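Local atomic coordinates of hypothetical protein PSPTO5229 (Pseudomonas syringae pv. tomato str. DC3000, PDB entry 2EVE), a protein that is of unknown function but, as an EVE domain akin to the ASCH and PUA domains, may bind nucleic acid. Residues Lys64-Tyr70 against Ser95-Phe101; Pro71-Leu76 against Asn92-Ala96. One frame throughout, in Å; residues are numbered along the deposited sequence.

Contact 1 of 2, residues Lys64-Tyr70 against Ser95-Phe101; sequences KIVKTAY and SALDIGF
K64 pairs with G100 and Y70 with A96 as antiparallel hydrogen-bonded pairs, and between these ends the chain 64-70 slips register twice against 95-101. Their parent strands 58-71 and 95-110 are neighbours in the mixed sheet of the EVE domain, with 23-26 on the far side of 95-110. The first slip is a classic beta bulge: V66 N and K67 N both donate to D98 O, at 2.9 Å and 3.2 Å respectively, from the same face of the carbonyl plane. The second comes before Y70, whose amide returns to A96 O while A69 CA offers a CA-H...O contact to the same oxygen. The chain turns a corner at the bulge, and the axes of 68-70 and 95-101 run at 140° to each other.

On one face, K67 and Y70 gather round D98. Y70 OH donates to D98 OD1 over 2.8 Å, meeting it on the syn side but 33° out of the carboxylate plane. With CG lodged between backbone N and carbonyl carbon (chi1 56°), the phenol lies across the neighbouring strand, one face above A96 O and its edge toward the carboxylate. K67 runs beside D98, its methylene CD 3.0 Å from D98 OD2; its extended chain carries NZ to 4.3 Å from D98 OD2, beyond a salt bridge. From the bulge, V66 CG2 presses on D98 CB at 3.3 Å.

I65 and I99 form the apolar opposite face, where I65 CD1 touches I99 CG2 and also meets L97 CD1; M41 and W26 continue this layer. At the far end a water links K64 NZ to F101 O. D98 is thus gripped at both ends, its carbonyl by two amides and its carboxylate by a phenol; the nearby ammonium, and R25 packed against D98, would probably favour the charged carboxylate.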
ATOM      1  N   LYS A  64       7.476  -5.734   1.969  1.00 10.18           N
ATOM      2  CA  LYS A  64       7.117  -7.123   1.710  1.00 10.11           C
ATOM      3  C   LYS A  64       6.067  -7.568   2.715  1.00 10.00           C
ATOM      4  O   LYS A  64       5.930  -6.980   3.788  1.00 10.77           O
ATOM      5  CB  LYS A  64       8.349  -8.032   1.809  1.00 10.82           C
ATOM      6  CG  LYS A  64       8.949  -8.125   3.203  1.00 13.56           C
ATOM      7  CD  LYS A  64      10.231  -8.946   3.183  1.00 16.01           C
ATOM      8  CE  LYS A  64      10.846  -9.046   4.568  1.00 20.45           C
ATOM      9  NZ  LYS A  64      12.133  -9.792   4.539  1.00 22.61           N
ATOM     10  N   ILE A  65       5.319  -8.605   2.365  1.00  9.64           N
ATOM     11  CA  ILE A  65       4.288  -9.106   3.261  1.00 10.09           C
ATOM     12  C   ILE A  65       4.884 -10.156   4.191  1.00 10.01           C
ATOM     13  O   ILE A  65       5.445 -11.149   3.737  1.00 11.04           O
ATOM     14  CB  ILE A  65       3.130  -9.729   2.461  1.00 10.78           C
ATOM     15  CG1 ILE A  65       2.572  -8.697   1.470  1.00 12.47           C
ATOM     16  CG2 ILE A  65       2.055 -10.243   3.407  1.00 12.76           C
ATOM     17  CD1 ILE A  65       2.194  -7.359   2.096  1.00 13.03           C
ATOM     18  N   VAL A  66       4.770  -9.934   5.496  1.00 10.23           N
ATOM     19  CA  VAL A  66       5.319 -10.886   6.453  1.00 12.26           C
ATOM     20  C   VAL A  66       4.245 -11.747   7.103  1.00 12.99           C
ATOM     21  O   VAL A  66       4.513 -12.878   7.507  1.00 14.83           O
ATOM     22  CB  VAL A  66       6.155 -10.166   7.533  1.00 15.95           C
ATOM     23  CG1 VAL A  66       7.255  -9.355   6.868  1.00 14.65           C
ATOM     24  CG2 VAL A  66       5.272  -9.276   8.372  1.00 17.44           C
ATOM     25  N   LYS A  67       3.031 -11.217   7.206  1.00 11.46           N
ATOM     26  CA  LYS A  67       1.916 -11.971   7.776  1.00 12.56           C
ATOM     27  C   LYS A  67       0.661 -11.647   6.970  1.00 10.15           C
ATOM     28  O   LYS A  67       0.333 -10.477   6.777  1.00  9.79           O
ATOM     29  CB  LYS A  67       1.715 -11.598   9.243  1.00 14.09           C
ATOM     30  CG  LYS A  67       0.658 -12.417   9.953  1.00 18.74           C
ATOM     31  CD  LYS A  67       0.653 -12.069  11.430  1.00 22.10           C
ATOM     32  CE  LYS A  67      -0.364 -12.873  12.202  1.00 23.96           C
ATOM     33  NZ  LYS A  67      -0.274 -12.553  13.651  1.00 26.63           N
ATOM     34  N   THR A  68      -0.034 -12.678   6.500  1.00  9.61           N
ATOM     35  CA  THR A  68      -1.230 -12.473   5.696  1.00 10.34           C
ATOM     36  C   THR A  68      -2.385 -11.874   6.492  1.00  9.91           C
ATOM     37  O   THR A  68      -2.358 -11.813   7.725  1.00  9.56           O
ATOM     38  CB  THR A  68      -1.697 -13.784   5.005  1.00 10.55           C
ATOM     39  OG1 THR A  68      -2.005 -14.776   5.992  1.00 12.02           O
ATOM     40  CG2 THR A  68      -0.606 -14.315   4.072  1.00 14.07           C
ATOM     41  N   ALA A  69      -3.402 -11.436   5.760  1.00  9.40           N
ATOM     42  CA  ALA A  69      -4.576 -10.774   6.319  1.00  9.27           C
ATOM     43  C   ALA A  69      -5.260 -11.371   7.541  1.00  9.97           C
ATOM     44  O   ALA A  69      -5.484 -12.575   7.637  1.00 10.18           O
ATOM     45  CB  ALA A  69      -5.604 -10.577   5.218  1.00 10.28           C
ATOM     46  N   TYR A  70      -5.609 -10.488   8.467  1.00 10.05           N
ATOM     47  CA  TYR A  70      -6.312 -10.869   9.676  1.00 10.34           C
ATOM     48  C   TYR A  70      -7.245  -9.717  10.040  1.00 10.77           C
ATOM     49  O   TYR A  70      -7.067  -8.599   9.562  1.00 10.13           O
ATOM     50  CB  TYR A  70      -5.310 -11.171  10.798  1.00  9.16           C
ATOM     51  CG  TYR A  70      -4.343 -10.058  11.125  1.00 10.62           C
ATOM     52  CD1 TYR A  70      -4.684  -9.066  12.037  1.00 11.48           C
ATOM     53  CD2 TYR A  70      -3.067 -10.026  10.562  1.00 10.73           C
ATOM     54  CE1 TYR A  70      -3.782  -8.072  12.391  1.00 12.31           C
ATOM     55  CE2 TYR A  70      -2.153  -9.030  10.907  1.00 10.18           C
ATOM     56  CZ  TYR A  70      -2.518  -8.060  11.826  1.00 11.65           C
ATOM     57  OH  TYR A  70      -1.620  -7.093  12.211  1.00 13.23           O
ATOM     58  N   SER A  95      -9.724  -6.014   7.096  1.00  8.65           N
ATOM     59  CA  SER A  95      -8.516  -6.803   7.306  1.00  7.83           C
ATOM     60  C   SER A  95      -7.244  -5.974   7.260  1.00  7.36           C
ATOM     61  O   SER A  95      -7.123  -5.033   6.477  1.00  9.06           O
ATOM     62  CB  SER A  95      -8.417  -7.898   6.239  1.00  8.24           C
ATOM     63  OG  SER A  95      -9.552  -8.742   6.257  1.00  9.93           O
ATOM     64  N   ALA A  96      -6.295  -6.345   8.109  1.00  8.14           N
ATOM     65  CA  ALA A  96      -4.999  -5.692   8.162  1.00  7.62           C
ATOM     66  C   ALA A  96      -3.996  -6.804   7.916  1.00  8.84           C
ATOM     67  O   ALA A  96      -4.369  -7.970   7.794  1.00  9.31           O
ATOM     68  CB  ALA A  96      -4.770  -5.083   9.539  1.00  8.50           C
ATOM     69  N   LEU A  97      -2.724  -6.449   7.825  1.00 10.22           N
ATOM     70  CA  LEU A  97      -1.692  -7.454   7.648  1.00 10.96           C
ATOM     71  C   LEU A  97      -0.374  -6.861   8.092  1.00 12.43           C
ATOM     72  O   LEU A  97      -0.276  -5.657   8.305  1.00 12.55           O
ATOM     73  CB  LEU A  97      -1.637  -7.937   6.191  1.00 16.78           C
ATOM     74  CG  LEU A  97      -1.590  -6.948   5.023  1.00 17.52           C
ATOM     75  CD1 LEU A  97      -0.279  -6.184   5.021  1.00 23.01           C
ATOM     76  CD2 LEU A  97      -1.752  -7.734   3.728  1.00 20.52           C
ATOM     77  N   ASP A  98       0.632  -7.706   8.273  1.00  9.97           N
ATOM     78  CA  ASP A  98       1.929  -7.208   8.697  1.00 10.04           C
ATOM     79  C   ASP A  98       2.871  -7.134   7.510  1.00 10.08           C
ATOM     80  O   ASP A  98       2.905  -8.038   6.673  1.00 10.22           O
ATOM     81  CB  ASP A  98       2.539  -8.108   9.774  1.00 11.39           C
ATOM     82  CG  ASP A  98       1.688  -8.187  11.026  1.00 14.06           C
ATOM     83  OD1 ASP A  98       0.993  -7.201  11.353  1.00 17.70           O
ATOM     84  OD2 ASP A  98       1.729  -9.242  11.693  1.00 18.02           O
ATOM     85  N   ILE A  99       3.634  -6.047   7.447  1.00  9.84           N
ATOM     86  CA  ILE A  99       4.584  -5.838   6.365  1.00 10.17           C
ATOM     87  C   ILE A  99       5.997  -5.632   6.898  1.00 10.46           C
ATOM     88  O   ILE A  99       6.196  -5.331   8.074  1.00 10.72           O
ATOM     89  CB  ILE A  99       4.221  -4.602   5.524  1.00 10.99           C
ATOM     90  CG1 ILE A  99       4.279  -3.343   6.395  1.00 16.86           C
ATOM     91  CG2 ILE A  99       2.829  -4.772   4.925  1.00 12.43           C
ATOM     92  CD1 ILE A  99       4.528  -2.077   5.618  1.00 19.69           C
ATOM     93  N   GLY A 100       6.974  -5.796   6.014  1.00  9.65           N
ATOM     94  CA  GLY A 100       8.360  -5.616   6.397  1.00  9.70           C
ATOM     95  C   GLY A 100       9.103  -4.721   5.423  1.00 10.31           C
ATOM     96  O   GLY A 100       8.701  -4.575   4.267  1.00 10.53           O
ATOM     97  N   PHE A 101      10.195  -4.122   5.885  1.00  9.23           N
ATOM     98  CA  PHE A 101      10.981  -3.232   5.040  1.00  9.89           C
ATOM     99  C   PHE A 101      11.828  -3.978   4.020  1.00  9.79           C
ATOM    100  O   PHE A 101      12.393  -5.033   4.312  1.00 10.87           O
ATOM    101  CB  PHE A 101      11.894  -2.350   5.902  1.00 10.62           C
ATOM    102  CG  PHE A 101      12.767  -1.416   5.107  1.00 12.13           C
ATOM    103  CD1 PHE A 101      14.114  -1.700   4.904  1.00 10.53           C
ATOM    104  CD2 PHE A 101      12.237  -0.252   4.563  1.00 11.35           C
ATOM    105  CE1 PHE A 101      14.927  -0.833   4.165  1.00 12.20           C
ATOM    106  CE2 PHE A 101      13.036   0.623   3.824  1.00 12.87           C
ATOM    107  CZ  PHE A 101      14.385   0.330   3.626  1.00 11.15           C
TER
HETATM  108  O   HOH W   1      13.763  -7.486   3.561  1.00 34.91           O

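Contact 2 of 2, residues Pro71-Leu76 against Asn92-Ala96; sequences PDPTAL and NPWSA
N92 donates to D72, and D72 to W94, where the two strands give way to their connecting loop. The tight part is polar: D72 N donates almost straight (173°) to W94 O at 3.0 Å, and N92 ND2 donates to D72 O over 3.0 Å. That oxygen also receives A75 N, from the opposite face of its plane, while it lies close to the amide plane of N92. Having CG anti to its own N (chi1 -168°) carries the N92 amide toward 71-76, where ND2 reaches D72 and OD1 turns back to take W94 N.

Each side has an Asx turn: N92 OD1 with W94 N, and D72 OD2 with T74 N. T74 OG1 adds a second bond to D72 OD2, 2.7 Å long, from the same face of the carboxylate as T74 N. The other oxygen, OD1, forms a salt bridge to R30 and accepts from G28 N, and a water ties it to S95 O.

Apolar contact is looser. A75 CB meets the edge of the W94 ring at CD1, 4.0 Å away; that ring stacks on Y32 and hydrogen-bonds D84. Toward the solvent side, P71 and L76 merely brush N92 ND2.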
ATOM      1  N   PRO A  71      -8.266  -9.976  10.870  1.00 11.56           N
ATOM      2  CA  PRO A  71      -9.203  -8.912  11.254  1.00 11.21           C
ATOM      3  C   PRO A  71      -8.483  -7.665  11.755  1.00 10.55           C
ATOM      4  O   PRO A  71      -7.645  -7.739  12.652  1.00 11.14           O
ATOM      5  CB  PRO A  71     -10.058  -9.581  12.325  1.00 11.55           C
ATOM      6  CG  PRO A  71     -10.091 -11.012  11.855  1.00  9.43           C
ATOM      7  CD  PRO A  71      -8.649 -11.259  11.486  1.00  9.52           C
ATOM      8  N   ASP A  72      -8.820  -6.524  11.158  1.00 10.44           N
ATOM      9  CA  ASP A  72      -8.207  -5.241  11.490  1.00  9.75           C
ATOM     10  C   ASP A  72      -8.623  -4.742  12.870  1.00 10.24           C
ATOM     11  O   ASP A  72      -9.756  -4.318  13.068  1.00 10.27           O
ATOM     12  CB  ASP A  72      -8.586  -4.207  10.423  1.00  8.35           C
ATOM     13  CG  ASP A  72      -7.822  -2.909  10.568  1.00  9.64           C
ATOM     14  OD1 ASP A  72      -7.937  -2.057   9.661  1.00  9.67           O
ATOM     15  OD2 ASP A  72      -7.113  -2.736  11.585  1.00  8.88           O
ATOM     16  N   PRO A  73      -7.698  -4.773  13.841  1.00 10.76           N
ATOM     17  CA  PRO A  73      -8.009  -4.318  15.200  1.00 11.57           C
ATOM     18  C   PRO A  73      -8.429  -2.851  15.311  1.00 12.02           C
ATOM     19  O   PRO A  73      -9.126  -2.481  16.256  1.00 13.44           O
ATOM     20  CB  PRO A  73      -6.721  -4.613  15.966  1.00 13.70           C
ATOM     21  CG  PRO A  73      -5.661  -4.448  14.921  1.00 15.08           C
ATOM     22  CD  PRO A  73      -6.276  -5.143  13.722  1.00 10.87           C
ATOM     23  N   THR A  74      -8.014  -2.018  14.360  1.00 11.64           N
ATOM     24  CA  THR A  74      -8.376  -0.603  14.420  1.00 10.77           C
ATOM     25  C   THR A  74      -9.871  -0.364  14.221  1.00 11.66           C
ATOM     26  O   THR A  74     -10.410   0.629  14.701  1.00 11.92           O
ATOM     27  CB  THR A  74      -7.592   0.249  13.386  1.00 12.39           C
ATOM     28  OG1 THR A  74      -7.904  -0.176  12.053  1.00 10.69           O
ATOM     29  CG2 THR A  74      -6.093   0.130  13.630  1.00 12.39           C
ATOM     30  N   ALA A  75     -10.545  -1.273  13.522  1.00 11.72           N
ATOM     31  CA  ALA A  75     -11.977  -1.121  13.285  1.00 12.00           C
ATOM     32  C   ALA A  75     -12.761  -1.162  14.591  1.00 13.27           C
ATOM     33  O   ALA A  75     -13.817  -0.544  14.708  1.00 13.40           O
ATOM     34  CB  ALA A  75     -12.475  -2.216  12.348  1.00 12.65           C
ATOM     35  N   LEU A  76     -12.232  -1.883  15.574  1.00 13.30           N
ATOM     36  CA  LEU A  76     -12.898  -2.018  16.868  1.00 15.62           C
ATOM     37  C   LEU A  76     -12.415  -1.014  17.907  1.00 16.76           C
ATOM     38  O   LEU A  76     -12.863  -1.039  19.053  1.00 18.99           O
ATOM     39  CB  LEU A  76     -12.688  -3.430  17.413  1.00 17.79           C
ATOM     40  CG  LEU A  76     -13.048  -4.586  16.476  1.00 20.12           C
ATOM     41  CD1 LEU A  76     -12.737  -5.905  17.165  1.00 20.90           C
ATOM     42  CD2 LEU A  76     -14.514  -4.507  16.089  1.00 21.05           C
ATOM     43  N   ASN A  92     -16.144  -8.514  11.785  1.00 18.02           N
ATOM     44  CA  ASN A  92     -15.280  -7.412  11.384  1.00 16.13           C
ATOM     45  C   ASN A  92     -15.120  -7.470   9.867  1.00 14.28           C
ATOM     46  O   ASN A  92     -14.530  -8.407   9.334  1.00 16.22           O
ATOM     47  CB  ASN A  92     -13.917  -7.553  12.052  1.00 14.36           C
ATOM     48  CG  ASN A  92     -13.069  -6.310  11.911  1.00 12.54           C
ATOM     49  OD1 ASN A  92     -13.257  -5.514  10.990  1.00 11.95           O
ATOM     50  ND2 ASN A  92     -12.115  -6.141  12.820  1.00 12.21           N
ATOM     51  N   PRO A  93     -15.638  -6.463   9.154  1.00 13.51           N
ATOM     52  CA  PRO A  93     -15.538  -6.442   7.690  1.00 13.43           C
ATOM     53  C   PRO A  93     -14.170  -6.061   7.133  1.00 12.57           C
ATOM     54  O   PRO A  93     -13.946  -6.165   5.927  1.00 12.16           O
ATOM     55  CB  PRO A  93     -16.604  -5.419   7.285  1.00 17.71           C
ATOM     56  CG  PRO A  93     -17.536  -5.365   8.485  1.00 19.38           C
ATOM     57  CD  PRO A  93     -16.563  -5.420   9.623  1.00 15.08           C
ATOM     58  N   TRP A  94     -13.254  -5.643   8.000  1.00 10.10           N
ATOM     59  CA  TRP A  94     -11.943  -5.199   7.543  1.00  9.19           C
ATOM     60  C   TRP A  94     -10.760  -6.071   7.926  1.00  8.62           C
ATOM     61  O   TRP A  94     -10.775  -6.758   8.948  1.00  9.04           O
ATOM     62  CB  TRP A  94     -11.714  -3.769   8.024  1.00  9.71           C
ATOM     63  CG  TRP A  94     -12.848  -2.874   7.655  1.00  8.23           C
ATOM     64  CD1 TRP A  94     -13.717  -2.252   8.508  1.00  9.12           C
ATOM     65  CD2 TRP A  94     -13.259  -2.520   6.332  1.00  8.77           C
ATOM     66  NE1 TRP A  94     -14.646  -1.531   7.792  1.00  9.20           N
ATOM     67  CE2 TRP A  94     -14.389  -1.683   6.454  1.00  9.37           C
ATOM     68  CE3 TRP A  94     -12.785  -2.837   5.050  1.00  8.33           C
ATOM     69  CZ2 TRP A  94     -15.050  -1.149   5.344  1.00  9.73           C
ATOM     70  CZ3 TRP A  94     -13.444  -2.306   3.942  1.00 10.74           C
ATOM     71  CH2 TRP A  94     -14.567  -1.473   4.099  1.00 10.05           C
ATOM     72  N   SER A  95      -9.724  -6.014   7.096  1.00  8.65           N
ATOM     73  CA  SER A  95      -8.516  -6.803   7.306  1.00  7.83           C
ATOM     74  C   SER A  95      -7.244  -5.974   7.260  1.00  7.36           C
ATOM     75  O   SER A  95      -7.123  -5.033   6.477  1.00  9.06           O
ATOM     76  CB  SER A  95      -8.417  -7.898   6.239  1.00  8.24           C
ATOM     77  OG  SER A  95      -9.552  -8.742   6.257  1.00  9.93           O
ATOM     78  N   ALA A  96      -6.295  -6.345   8.109  1.00  8.14           N
ATOM     79  CA  ALA A  96      -4.999  -5.692   8.162  1.00  7.62           C
ATOM     80  C   ALA A  96      -3.996  -6.804   7.916  1.00  8.84           C
ATOM     81  O   ALA A  96      -4.369  -7.970   7.794  1.00  9.31           O
ATOM     82  CB  ALA A  96      -4.770  -5.083   9.539  1.00  8.50           C
TER
HETATM   83  O   HOH W   2      -6.783  -2.440   7.083  1.00  8.55           O

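How the contacts relate
Contact 2 takes over where the pairing of 58-71 with 95-110 in contact 1 runs out into its connecting loop; the two share S95 and A96, with centres about 13 Å apart. Contact 1 lies nearer the middle of the chain, about 11 Å from its centre against about 16 Å for contact 2, and buries nearly twice the surface. There the pairing is made mainly by backbone bonds, interrupted by bulges, with an apolar face turned inward and a carboxylate on the other. In contact 2 the regular pairing fades, and side-chain acceptors shape the backbone instead. Each relies on an aspartate beside strand 23-26 or the loop that follows it, one bonded to a phenol, the other to an arginine.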